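Local coordinates for LPXTG-motif cell wall anchor domain protein (PDB 5U6F) that is of unknown function but is probably a very long cell-wall-anchored surface protein, of which two consecutive beta domains are described, at residues T32-N37 / V94-M99; A67-V72 / E133-T138; F184-R189 / V238-L243; S193-V198 / S231-G236. All coordinates share one frame; numbering follows the deposited sequence.

How the contacts relate
From the N terminus, 32-37 opens first and 67-72 follows before 94-99 closes contact 1; 133-138 then closes contact 2, so the two loops cross. They meet where Tyr95 and Met99 of contact 1 pack on Val72 and Thr68 of contact 2, linking the two sheets of the T-Q ester bond containing domain. The long strand 150-178 leads on to the DUF5979 domain. There 184-189 opens contact 3, and 193-198 with 231-236 closes contact 4 inside that loop before 238-243 completes it. Helix 234-241 serves both, and Gln240 probably hydrogen-bonds Ser193 between them. The centres of contacts 1 and 4 lie about 62 Å apart.

Contact 1: T32-N37 / V94-M99; sequences TVRLYN and VYETEM
Arg34 and Glu96 face each other as a non-hydrogen-bonded pair of the antiparallel strands 32-36 and 94-99, on the face that also carries Thr32, Tyr36 and Val94. Arg34 CB lies 3.9 Å from the backbone O of Tyr95. CG, turned beside the backbone N by a chi1 of -76°, passes 3.6 Å from Glu96 OE1, and CD keeps to the same oxygen. A bend at chi3 (79°) then carries the guanidinium onto Val94, whose CG1 rests against one face, 3.5 Å from Arg34 NH2. Arg34 NH1 returns to Glu96 and makes a salt bridge of 2.9 Å with Glu96 OE1, which lies in the guanidinium plane although the carboxylate itself is turned 59° from it. Glu96 CD in turn abuts the methyl CG2 of Thr32 at 3.4 Å. NE pairs with Glu84, which also bonds the hydroxyl of Tyr36, and NH2 with the carbonyl of Pro79. With an alanine in place of Arg34, Glu96 and Glu84 would probably lose their shared positive mate and Val94 CG1 the guanidinium over it. Backbone bonds join Val33 to Thr97 and Leu35 to Tyr95, one in each direction per pair. Strand 26-36 is the middle of three, between 4-10 and 94-104; helix 82-88 brings Glu84 and Tyr88 to the arginine's face, while on the reverse face Val33, Leu35 and Met99 pack into strand 118-127, and Thr97 and Met99 meet Ile46 of strand 43-52.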
loop_
_atom_site.group_PDB
_atom_site.type_symbol
_atom_site.label_atom_id
_atom_site.label_comp_id
_atom_site.label_asym_id
_atom_site.label_seq_id
_atom_site.Cartn_x
_atom_site.Cartn_y
_atom_site.Cartn_z
ATOM N N THR A 32 -11.426 -7.617 16.353
ATOM C CA THR A 32 -12.589 -7.825 17.210
ATOM C C THR A 32 -12.784 -9.329 17.333
ATOM O O THR A 32 -13.079 -9.996 16.343
ATOM C CB THR A 32 -13.842 -7.142 16.642
ATOM O OG1 THR A 32 -13.577 -5.741 16.525
ATOM C CG2 THR A 32 -15.049 -7.360 17.558
ATOM N N VAL A 33 -12.656 -9.841 18.551
ATOM C CA VAL A 33 -12.691 -11.274 18.805
ATOM C C VAL A 33 -13.990 -11.643 19.493
ATOM O O VAL A 33 -14.260 -11.157 20.589
ATOM C CB VAL A 33 -11.515 -11.701 19.693
ATOM C CG1 VAL A 33 -11.508 -13.223 19.885
ATOM C CG2 VAL A 33 -10.203 -11.212 19.083
ATOM N N ARG A 34 -14.774 -12.513 18.855
ATOM C CA ARG A 34 -16.007 -13.025 19.446
ATOM C C ARG A 34 -15.760 -14.450 19.928
ATOM O O ARG A 34 -15.092 -15.233 19.242
ATOM C CB ARG A 34 -17.164 -12.930 18.466
ATOM C CG ARG A 34 -17.653 -11.491 18.357
ATOM C CD ARG A 34 -18.574 -11.278 17.180
ATOM N NE ARG A 34 -19.957 -11.723 17.362
ATOM C CZ ARG A 34 -20.948 -11.002 17.905
ATOM N NH1 ARG A 34 -20.722 -9.829 18.492
ATOM N NH2 ARG A 34 -22.170 -11.500 17.933
ATOM N N LEU A 35 -16.230 -14.724 21.140
ATOM C CA LEU A 35 -16.016 -15.972 21.848
ATOM C C LEU A 35 -17.358 -16.653 21.991
ATOM O O LEU A 35 -18.317 -16.028 22.467
ATOM C CB LEU A 35 -15.434 -15.701 23.228
ATOM C CG LEU A 35 -14.139 -14.885 23.215
ATOM C CD1 LEU A 35 -13.763 -14.509 24.635
ATOM C CD2 LEU A 35 -13.005 -15.642 22.540
ATOM N N TYR A 36 -17.428 -17.908 21.549
ATOM C CA TYR A 36 -18.671 -18.658 21.460
ATOM C C TYR A 36 -18.680 -19.779 22.482
ATOM O O TYR A 36 -17.751 -20.577 22.541
ATOM C CB TYR A 36 -18.848 -19.212 20.047
ATOM C CG TYR A 36 -18.762 -18.141 18.977
ATOM C CD1 TYR A 36 -19.719 -17.156 18.893
ATOM C CD2 TYR A 36 -17.714 -18.110 18.059
ATOM C CE1 TYR A 36 -19.656 -16.180 17.920
ATOM C CE2 TYR A 36 -17.638 -17.126 17.083
ATOM C CZ TYR A 36 -18.616 -16.154 17.017
ATOM O OH TYR A 36 -18.559 -15.175 16.049
ATOM N N ASN A 37 -19.724 -19.843 23.296
ATOM C CA ASN A 37 -19.846 -20.874 24.340
ATOM C C ASN A 37 -18.644 -20.994 25.251
ATOM O O ASN A 37 -18.230 -22.081 25.649
ATOM C CB ASN A 37 -20.227 -22.210 23.723
ATOM C CG ASN A 37 -21.634 -22.213 23.192
ATOM O OD1 ASN A 37 -22.480 -21.456 23.656
ATOM N ND2 ASN A 37 -21.902 -23.083 22.226
ATOM N N VAL A 94 -22.498 -15.698 23.365
ATOM C CA VAL A 94 -21.538 -14.880 22.642
ATOM C C VAL A 94 -20.991 -13.766 23.525
ATOM O O VAL A 94 -21.747 -13.073 24.204
ATOM C CB VAL A 94 -22.151 -14.260 21.377
ATOM C CG1 VAL A 94 -21.085 -13.564 20.533
ATOM C CG2 VAL A 94 -22.880 -15.330 20.560
ATOM N N TYR A 95 -19.673 -13.630 23.506
ATOM C CA TYR A 95 -18.973 -12.572 24.227
ATOM C C TYR A 95 -17.987 -11.964 23.252
ATOM O O TYR A 95 -17.519 -12.639 22.329
ATOM C CB TYR A 95 -18.250 -13.118 25.462
ATOM C CG TYR A 95 -19.189 -13.793 26.428
ATOM C CD1 TYR A 95 -19.525 -15.139 26.270
ATOM C CD2 TYR A 95 -19.811 -13.074 27.455
ATOM C CE1 TYR A 95 -20.396 -15.768 27.127
ATOM C CE2 TYR A 95 -20.695 -13.698 28.323
ATOM C CZ TYR A 95 -20.990 -15.048 28.154
ATOM O OH TYR A 95 -21.875 -15.691 29.003
ATOM N N GLU A 96 -17.669 -10.696 23.447
ATOM C CA GLU A 96 -16.800 -9.994 22.519
ATOM C C GLU A 96 -15.720 -9.240 23.274
ATOM O O GLU A 96 -15.992 -8.644 24.320
ATOM C CB GLU A 96 -17.603 -9.036 21.657
ATOM C CG GLU A 96 -16.824 -8.405 20.526
ATOM C CD GLU A 96 -17.703 -7.494 19.703
ATOM O OE1 GLU A 96 -18.547 -8.017 18.952
ATOM O OE2 GLU A 96 -17.544 -6.269 19.807
ATOM N N THR A 97 -14.504 -9.309 22.734
ATOM C CA THR A 97 -13.352 -8.587 23.244
ATOM C C THR A 97 -12.544 -8.110 22.038
ATOM O O THR A 97 -12.947 -8.298 20.883
ATOM C CB THR A 97 -12.503 -9.449 24.233
ATOM O OG1 THR A 97 -11.560 -8.616 24.925
ATOM C CG2 THR A 97 -11.763 -10.579 23.555
ATOM N N GLU A 98 -11.421 -7.458 22.308
ATOM C CA GLU A 98 -10.655 -6.788 21.270
ATOM C C GLU A 98 -9.165 -6.914 21.534
ATOM O O GLU A 98 -8.732 -6.849 22.678
ATOM C CB GLU A 98 -11.088 -5.322 21.288
ATOM C CG GLU A 98 -10.223 -4.318 20.574
ATOM C CD GLU A 98 -10.859 -2.952 20.650
ATOM O OE1 GLU A 98 -11.807 -2.711 19.887
ATOM O OE2 GLU A 98 -10.423 -2.133 21.483
ATOM N N MET A 99 -8.383 -7.079 20.472
ATOM C CA MET A 99 -6.934 -6.931 20.560
ATOM C C MET A 99 -6.428 -6.159 19.353
ATOM O O MET A 99 -7.059 -6.139 18.301
ATOM C CB MET A 99 -6.214 -8.285 20.697
ATOM C CG MET A 99 -6.580 -9.342 19.666
ATOM S SD MET A 99 -5.462 -10.778 19.637
ATOM C CE MET A 99 -5.293 -11.129 21.376
HETATM O O HOH W 1 -13.614 -4.515 18.903
#

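Contact 2: A67-V72 / E133-T138; sequences ATTVKV and EKVNDT
Ala67 fits against the turn that follows strand 134-135, its methyl touching backbone more than side chain: Ala67 CB lies 3.4 Å from the O of Asn136 and 3.6 Å from the C of Thr138. Beside it, Val135 CG1 reaches the Ala67 methyl at 3.9 Å and lies against the backbone of Thr68. The other valine branch crosses to the next residue, Val135 CG2 meeting Thr69 CG2 at 3.7 Å. Thr69 presents that methyl because its chi1 of 60° puts OG1 between the backbone N and the carbonyl carbon and swings CG2 beside the N. A single hydrogen bond spans the segments, Ala67 N to Asp137 O at 3.0 Å, and the donor stands well above the carbonyl plane, 63° out of it. The next shell fixes the turn. Asn136 OD1 takes Thr138 N at 2.9 Å, forming an Asx turn, accepts Thr138 OG1 from the same face of its amide plane, and also bonds Glu139 N. Ahead of the turn in sequence, a classic beta bulge sets Glu133 and Lys134 together opposite Thr141 of strand 140-142. Strand 67-71 is held from its other side by backbone bonds of Thr68 to Ile46 and Val70 to Tyr44. One out-of-plane bond, a few methyl contacts and two carbonyl oxygens, Ala67 O and Asn136 O, only 3.1 Å apart imply a modest surface attachment resting on shape more than on polar pairing.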
loop_
_atom_site.group_PDB
_atom_site.type_symbol
_atom_site.label_atom_id
_atom_site.label_comp_id
_atom_site.label_asym_id
_atom_site.label_seq_id
_atom_site.Cartn_x
_atom_site.Cartn_y
_atom_site.Cartn_z
ATOM N N ALA A 67 -1.102 -11.388 22.058
ATOM C CA ALA A 67 -1.675 -12.378 22.949
ATOM C C ALA A 67 -2.071 -11.724 24.245
ATOM O O ALA A 67 -1.438 -10.760 24.682
ATOM C CB ALA A 67 -0.700 -13.514 23.207
ATOM N N THR A 68 -3.110 -12.259 24.873
ATOM C CA THR A 68 -3.578 -11.753 26.155
ATOM C C THR A 68 -4.441 -12.794 26.825
ATOM O O THR A 68 -4.796 -13.795 26.201
ATOM C CB THR A 68 -4.382 -10.443 25.976
ATOM O OG1 THR A 68 -4.659 -9.852 27.250
ATOM C CG2 THR A 68 -5.686 -10.673 25.245
ATOM N N THR A 69 -4.765 -12.560 28.092
ATOM C CA THR A 69 -5.746 -13.372 28.786
ATOM C C THR A 69 -7.010 -12.563 28.935
ATOM O O THR A 69 -6.977 -11.325 28.958
ATOM C CB THR A 69 -5.267 -13.868 30.158
ATOM O OG1 THR A 69 -4.970 -12.758 31.005
ATOM C CG2 THR A 69 -4.015 -14.756 30.003
ATOM N N VAL A 70 -8.132 -13.263 29.019
ATOM C CA VAL A 70 -9.412 -12.605 29.256
ATOM C C VAL A 70 -10.273 -13.452 30.178
ATOM O O VAL A 70 -10.544 -14.637 29.901
ATOM C CB VAL A 70 -10.144 -12.255 27.943
ATOM C CG1 VAL A 70 -10.325 -13.471 27.060
ATOM C CG2 VAL A 70 -11.474 -11.570 28.233
ATOM N N LYS A 71 -10.686 -12.831 31.284
ATOM C CA LYS A 71 -11.643 -13.417 32.187
ATOM C C LYS A 71 -13.032 -13.024 31.674
ATOM O O LYS A 71 -13.393 -11.845 31.645
ATOM C CB LYS A 71 -11.408 -12.950 33.629
ATOM C CG LYS A 71 -12.304 -13.654 34.627
ATOM C CD LYS A 71 -11.823 -13.420 36.052
ATOM C CE LYS A 71 -12.668 -14.196 37.034
ATOM N NZ LYS A 71 -12.219 -13.952 38.434
ATOM N N VAL A 72 -13.803 -14.006 31.233
ATOM C CA VAL A 72 -15.071 -13.725 30.579
ATOM C C VAL A 72 -16.062 -13.202 31.620
ATOM O O VAL A 72 -16.259 -13.809 32.678
ATOM C CB VAL A 72 -15.594 -14.976 29.829
ATOM C CG1 VAL A 72 -16.997 -14.749 29.286
ATOM C CG2 VAL A 72 -14.640 -15.323 28.692
ATOM N N GLU A 133 0.822 -21.942 30.314
ATOM C CA GLU A 133 1.630 -21.537 31.494
ATOM C C GLU A 133 2.334 -20.197 31.353
ATOM O O GLU A 133 2.937 -19.701 32.318
ATOM C CB GLU A 133 2.636 -22.636 31.868
ATOM C CG GLU A 133 3.722 -22.943 30.845
ATOM C CD GLU A 133 4.295 -24.356 30.978
ATOM O OE1 GLU A 133 3.961 -25.075 31.955
ATOM O OE2 GLU A 133 5.077 -24.757 30.085
ATOM N N LYS A 134 2.264 -19.595 30.167
ATOM C CA LYS A 134 2.778 -18.254 29.967
ATOM C C LYS A 134 1.987 -17.614 28.842
ATOM O O LYS A 134 1.694 -18.258 27.844
ATOM C CB LYS A 134 4.276 -18.265 29.632
ATOM C CG LYS A 134 4.943 -16.886 29.610
ATOM C CD LYS A 134 6.239 -16.885 28.795
ATOM C CE LYS A 134 6.835 -15.489 28.631
ATOM N NZ LYS A 134 8.174 -15.345 29.275
ATOM N N VAL A 135 1.611 -16.366 29.049
ATOM C CA VAL A 135 1.093 -15.505 28.004
ATOM C C VAL A 135 1.878 -14.219 28.106
ATOM O O VAL A 135 1.916 -13.606 29.176
ATOM C CB VAL A 135 -0.400 -15.207 28.186
ATOM C CG1 VAL A 135 -0.914 -14.363 27.013
ATOM C CG2 VAL A 135 -1.188 -16.504 28.314
ATOM N N ASN A 136 2.516 -13.820 27.013
ATOM C CA ASN A 136 3.160 -12.504 26.942
ATOM C C ASN A 136 2.429 -11.632 25.915
ATOM O O ASN A 136 1.321 -11.962 25.495
ATOM C CB ASN A 136 4.667 -12.646 26.692
ATOM C CG ASN A 136 5.002 -13.309 25.372
ATOM O OD1 ASN A 136 4.164 -13.410 24.477
ATOM N ND2 ASN A 136 6.235 -13.786 25.249
ATOM N N ASP A 137 3.028 -10.517 25.515
ATOM C CA ASP A 137 2.379 -9.622 24.568
ATOM C C ASP A 137 2.197 -10.233 23.165
ATOM O O ASP A 137 1.403 -9.699 22.402
ATOM C CB ASP A 137 3.095 -8.258 24.497
ATOM C CG ASP A 137 4.532 -8.348 23.988
ATOM O OD1 ASP A 137 5.174 -9.419 24.076
ATOM O OD2 ASP A 137 5.034 -7.311 23.519
ATOM N N THR A 138 2.916 -11.321 22.839
ATOM C CA THR A 138 2.861 -11.932 21.491
ATOM C C THR A 138 2.369 -13.375 21.374
ATOM O O THR A 138 1.817 -13.725 20.324
ATOM C CB THR A 138 4.232 -11.869 20.787
ATOM O OG1 THR A 138 5.199 -12.617 21.533
ATOM C CG2 THR A 138 4.696 -10.438 20.653
#

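Contact 3: F184-R189 / V238-L243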
loop_
_atom_site.group_PDB
_atom_site.type_symbol
_atom_site.label_atom_id
_atom_site.label_comp_id
_atom_site.label_asym_id
_atom_site.label_seq_id
_atom_site.Cartn_x
_atom_site.Cartn_y
_atom_site.Cartn_z
ATOM N N PHE A 184 14.902 29.191 -40.640
ATOM C CA PHE A 184 15.671 27.943 -40.535
ATOM C C PHE A 184 14.824 26.674 -40.586
ATOM O O PHE A 184 15.343 25.596 -40.862
ATOM C CB PHE A 184 16.438 27.948 -39.213
ATOM C CG PHE A 184 17.405 29.076 -39.087
ATOM C CD1 PHE A 184 18.679 28.981 -39.651
ATOM C CD2 PHE A 184 17.058 30.234 -38.406
ATOM C CE1 PHE A 184 19.586 30.022 -39.520
ATOM C CE2 PHE A 184 17.962 31.274 -38.281
ATOM C CZ PHE A 184 19.220 31.169 -38.844
ATOM N N ALA A 185 13.532 26.810 -40.307
ATOM C CA ALA A 185 12.671 25.681 -39.986
ATOM C C ALA A 185 12.238 24.912 -41.203
ATOM O O ALA A 185 12.148 25.459 -42.289
ATOM C CB ALA A 185 11.447 26.150 -39.238
ATOM N N LYS A 186 11.959 23.632 -40.976
ATOM C CA LYS A 186 11.487 22.693 -41.996
ATOM C C LYS A 186 9.968 22.468 -41.916
ATOM O O LYS A 186 9.360 21.952 -42.861
ATOM C CB LYS A 186 12.235 21.372 -41.783
ATOM C CG LYS A 186 11.995 20.250 -42.791
ATOM C CD LYS A 186 12.533 18.930 -42.250
ATOM C CE LYS A 186 11.559 18.262 -41.286
ATOM N NZ LYS A 186 12.225 17.361 -40.304
ATOM N N VAL A 187 9.362 22.839 -40.796
ATOM C CA VAL A 187 7.911 22.758 -40.598
ATOM C C VAL A 187 7.404 24.038 -39.971
ATOM O O VAL A 187 8.182 24.843 -39.436
ATOM C CB VAL A 187 7.507 21.554 -39.704
ATOM C CG1 VAL A 187 7.983 20.257 -40.345
ATOM C CG2 VAL A 187 8.056 21.683 -38.285
ATOM N N ALA A 188 6.088 24.208 -40.009
ATOM C CA ALA A 188 5.438 25.315 -39.331
ATOM C C ALA A 188 5.474 25.083 -37.819
ATOM O O ALA A 188 5.280 23.954 -37.339
ATOM C CB ALA A 188 4.003 25.463 -39.811
ATOM N N ARG A 189 5.715 26.152 -37.072
ATOM C CA ARG A 189 5.867 26.092 -35.620
ATOM C C ARG A 189 4.783 25.318 -34.864
ATOM O O ARG A 189 5.111 24.471 -34.040
ATOM C CB ARG A 189 6.015 27.500 -35.034
ATOM C CG ARG A 189 6.292 27.521 -33.542
ATOM C CD ARG A 189 6.508 28.931 -33.035
ATOM N NE ARG A 189 6.821 28.950 -31.606
ATOM C CZ ARG A 189 7.316 30.002 -30.951
ATOM N NH1 ARG A 189 7.563 31.147 -31.582
ATOM N NH2 ARG A 189 7.571 29.913 -29.647
ATOM N N VAL A 238 15.636 19.354 -33.533
ATOM C CA VAL A 238 16.592 20.150 -34.294
ATOM C C VAL A 238 16.268 20.143 -35.789
ATOM O O VAL A 238 16.314 21.195 -36.437
ATOM C CB VAL A 238 18.037 19.646 -34.062
ATOM C CG1 VAL A 238 19.011 20.298 -35.038
ATOM C CG2 VAL A 238 18.467 19.932 -32.634
ATOM N N ASN A 239 15.936 18.969 -36.326
ATOM C CA ASN A 239 15.607 18.836 -37.747
ATOM C C ASN A 239 14.371 19.637 -38.138
ATOM O O ASN A 239 14.341 20.213 -39.219
ATOM C CB ASN A 239 15.431 17.364 -38.139
ATOM C CG ASN A 239 16.739 16.580 -38.161
ATOM O OD1 ASN A 239 17.838 17.138 -38.083
ATOM N ND2 ASN A 239 16.620 15.264 -38.330
ATOM N N GLN A 240 13.372 19.671 -37.257
ATOM C CA GLN A 240 12.144 20.430 -37.498
ATOM C C GLN A 240 12.381 21.922 -37.402
ATOM O O GLN A 240 11.941 22.679 -38.268
ATOM C CB GLN A 240 11.067 19.986 -36.527
ATOM C CG GLN A 240 10.559 18.592 -36.836
ATOM C CD GLN A 240 9.612 18.092 -35.784
ATOM O OE1 GLN A 240 8.394 18.258 -35.905
ATOM N NE2 GLN A 240 10.157 17.519 -34.717
ATOM N N ALA A 241 13.059 22.344 -36.339
ATOM C CA ALA A 241 13.368 23.758 -36.121
ATOM C C ALA A 241 14.451 24.327 -37.040
ATOM O O ALA A 241 14.522 25.548 -37.219
ATOM C CB ALA A 241 13.791 23.979 -34.687
ATOM N N GLY A 242 15.298 23.451 -37.585
ATOM C CA GLY A 242 16.502 23.853 -38.324
ATOM C C GLY A 242 17.578 24.516 -37.474
ATOM O O GLY A 242 18.446 25.197 -38.011
ATOM N N LEU A 243 17.538 24.272 -36.169
ATOM C CA LEU A 243 18.352 24.963 -35.172
ATOM C C LEU A 243 18.725 23.988 -34.074
ATOM O O LEU A 243 17.890 23.190 -33.657
ATOM C CB LEU A 243 17.560 26.140 -34.574
ATOM C CG LEU A 243 17.372 27.350 -35.481
ATOM C CD1 LEU A 243 16.510 28.399 -34.789
ATOM C CD2 LEU A 243 18.698 27.961 -35.923
HETATM O O HOH W 2 18.414 25.345 -40.890
#
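Lys186 donates its backbone N to the O of Gln240 in a nearly straight hydrogen bond (2.9 Å, 169° at the hydrogen), so that an irregular loop is tied to the last turn of helix 234-241. On the Phe184 side of that bond the backbones touch through carbon: Ala185 CA lies 3.3 Å from Ala241 O, and Gly242 CA points a hydrogen almost straight at Phe184 O, also at 3.3 Å. Gly242 leaves the helix with a positive phi, and a CB there would collide with Phe184 O. A water donates to both Phe184 O and Gly242 O. Among the side chains, Phe184 crosses Leu243 at about a right angle: Leu243 CD2 sits over one face of the ring, 3.6 Å from Phe184 CG, in a CH-pi contact displaced toward the rim. The ring also meets Tyr292, their planes about 30° apart. Were Phe184 an alanine, Leu243 CD2 would probably lose the ring face that covers it, and Tyr292 the ring it meets. Further along, Val187 CG2 rests 3.9 Å from Gln240 CB, while Gln240 OE1 is held by Ser193 N and its NE2 by Gly236 O. The Lys186 chain runs along the Asn239 carbonyl, bent at chi3 to leave Lys186 NZ 3.7 Å from Asn239 O. Carbonyls at the end of the helix are thus met by an amide and CH groups, and the nearby ammonium would probably suit the negative end of the helix dipole.

Contact 4: S193-V198 / S231-G236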
loop_
_atom_site.group_PDB
_atom_site.type_symbol
_atom_site.label_atom_id
_atom_site.label_comp_id
_atom_site.label_asym_id
_atom_site.label_seq_id
_atom_site.Cartn_x
_atom_site.Cartn_y
_atom_site.Cartn_z
ATOM N N SER A 193 6.467 18.594 -33.810
ATOM C CA SER A 193 6.035 17.492 -32.968
ATOM C C SER A 193 7.266 16.950 -32.245
ATOM O O SER A 193 8.204 16.486 -32.886
ATOM C CB SER A 193 5.395 16.424 -33.844
ATOM O OG SER A 193 5.017 15.300 -33.078
ATOM N N TYR A 194 7.274 17.062 -30.918
ATOM C CA TYR A 194 8.446 16.740 -30.112
ATOM C C TYR A 194 8.254 15.387 -29.427
ATOM O O TYR A 194 7.268 15.182 -28.731
ATOM C CB TYR A 194 8.701 17.869 -29.112
ATOM C CG TYR A 194 8.861 19.205 -29.799
ATOM C CD1 TYR A 194 10.051 19.545 -30.426
ATOM C CD2 TYR A 194 7.817 20.117 -29.850
ATOM C CE1 TYR A 194 10.200 20.760 -31.070
ATOM C CE2 TYR A 194 7.956 21.336 -30.494
ATOM C CZ TYR A 194 9.152 21.652 -31.106
ATOM O OH TYR A 194 9.314 22.866 -31.748
ATOM N N LYS A 195 9.175 14.457 -29.661
ATOM C CA LYS A 195 9.000 13.058 -29.234
ATOM C C LYS A 195 9.655 12.826 -27.884
ATOM O O LYS A 195 10.834 13.174 -27.695
ATOM C CB LYS A 195 9.621 12.084 -30.237
ATOM C CG LYS A 195 8.952 12.035 -31.597
ATOM C CD LYS A 195 9.664 11.058 -32.510
ATOM C CE LYS A 195 9.011 10.967 -33.880
ATOM N NZ LYS A 195 9.809 10.089 -34.782
ATOM N N PHE A 196 8.909 12.198 -26.976
ATOM C CA PHE A 196 9.398 11.875 -25.633
ATOM C C PHE A 196 9.220 10.415 -25.279
ATOM O O PHE A 196 8.315 9.743 -25.796
ATOM C CB PHE A 196 8.685 12.736 -24.608
ATOM C CG PHE A 196 9.123 14.161 -24.637
ATOM C CD1 PHE A 196 10.195 14.574 -23.856
ATOM C CD2 PHE A 196 8.485 15.086 -25.451
ATOM C CE1 PHE A 196 10.607 15.883 -23.873
ATOM C CE2 PHE A 196 8.906 16.398 -25.482
ATOM C CZ PHE A 196 9.974 16.795 -24.695
ATOM N N THR A 197 10.132 9.921 -24.451
ATOM C CA THR A 197 9.993 8.622 -23.822
ATOM C C THR A 197 10.071 8.859 -22.336
ATOM O O THR A 197 10.992 9.524 -21.872
ATOM C CB THR A 197 11.116 7.666 -24.247
ATOM O OG1 THR A 197 11.159 7.579 -25.677
ATOM C CG2 THR A 197 10.900 6.276 -23.662
ATOM N N VAL A 198 9.109 8.336 -21.588
ATOM C CA VAL A 198 9.159 8.404 -20.131
ATOM C C VAL A 198 9.146 6.983 -19.598
ATOM O O VAL A 198 8.260 6.219 -19.938
ATOM C CB VAL A 198 7.985 9.196 -19.548
ATOM C CG1 VAL A 198 8.005 9.142 -18.022
ATOM C CG2 VAL A 198 8.052 10.627 -20.030
ATOM N N SER A 231 13.242 11.351 -21.747
ATOM C CA SER A 231 14.182 11.425 -22.854
ATOM C C SER A 231 13.480 12.061 -24.049
ATOM O O SER A 231 12.482 11.525 -24.536
ATOM C CB SER A 231 14.666 10.023 -23.233
ATOM O OG SER A 231 15.602 10.088 -24.299
ATOM N N GLU A 232 14.002 13.185 -24.522
ATOM C CA GLU A 232 13.538 13.788 -25.778
ATOM C C GLU A 232 14.401 13.369 -26.965
ATOM O O GLU A 232 15.613 13.230 -26.850
ATOM C CB GLU A 232 13.573 15.312 -25.675
ATOM C CG GLU A 232 12.853 16.014 -26.813
ATOM C CD GLU A 232 12.866 17.524 -26.675
ATOM O OE1 GLU A 232 13.109 18.037 -25.552
ATOM O OE2 GLU A 232 12.606 18.188 -27.689
ATOM N N ASP A 233 13.759 13.167 -28.115
ATOM C CA ASP A 233 14.467 12.988 -29.368
ATOM C C ASP A 233 14.931 14.350 -29.834
ATOM O O ASP A 233 14.233 15.048 -30.560
ATOM C CB ASP A 233 13.559 12.332 -30.413
ATOM C CG ASP A 233 14.275 12.062 -31.733
ATOM O OD1 ASP A 233 15.357 12.619 -31.974
ATOM O OD2 ASP A 233 13.751 11.264 -32.543
ATOM N N VAL A 234 16.123 14.736 -29.400
ATOM C CA VAL A 234 16.589 16.098 -29.641
ATOM C C VAL A 234 16.907 16.328 -31.124
ATOM O O VAL A 234 16.533 17.364 -31.687
ATOM C CB VAL A 234 17.763 16.483 -28.716
ATOM C CG1 VAL A 234 18.198 17.904 -28.986
ATOM C CG2 VAL A 234 17.375 16.326 -27.245
ATOM N N GLN A 235 17.588 15.380 -31.764
ATOM C CA GLN A 235 17.886 15.527 -33.193
ATOM C C GLN A 235 16.608 15.738 -34.002
ATOM O O GLN A 235 16.590 16.524 -34.928
ATOM C CB GLN A 235 18.688 14.342 -33.739
ATOM C CG GLN A 235 19.158 14.482 -35.179
ATOM C CD GLN A 235 20.245 15.537 -35.354
ATOM O OE1 GLN A 235 21.283 15.488 -34.684
ATOM N NE2 GLN A 235 20.007 16.508 -36.239
ATOM N N GLY A 236 15.528 15.054 -33.625
ATOM C CA GLY A 236 14.271 15.200 -34.329
ATOM C C GLY A 236 13.713 16.606 -34.179
ATOM O O GLY A 236 13.128 17.156 -35.110
HETATM O O HOH W 3 11.417 15.338 -31.177
HETATM O O HOH W 4 12.522 11.874 -34.932
HETATM O O HOH W 5 13.371 9.654 -26.768
#
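Thr197 and Ser231 form an antiparallel hydrogen-bonded pair, Thr197 N reaching Ser231 O at 2.8 Å and Ser231 N returning to Thr197 O at 2.9 Å. Next along, Asp233 N donates to Lys195 O at 3.0 Å, just before helix 234-241. Asp233 is the N-cap: its OD1 accepts Gly236 N at 2.9 Å, from well above the carboxylate plane. A chi1 of -177° extends Asp233 away from its own N and lays it alongside Lys195, yet Lys195 NZ and Asp233 OD2 stay 4.7 Å apart and share a water instead. A second water links Lys195 N to Asp233 O. On the other face Glu232 runs obliquely across Phe196, laying Glu232 CG over the ring face at 3.7 Å from Phe196 CZ, with OE1 beside the same CZ. Tyr194 runs beside Glu232, pointing the same way, with ring and carboxylate planes nearly perpendicular, and makes a cation-pi contact with Lys175, on the strand 150-178 that also packs against Phe196. Thr197 OG1 and Ser231 OG bond Glu208 and Glu264 of flanking strands. This is a strand-to-helix corner capped by an Asp, set at neighbouring inner strands of a five-stranded antiparallel sheet in the DUF5979 domain, consistent with a beta-sandwich of the transthyretin clan.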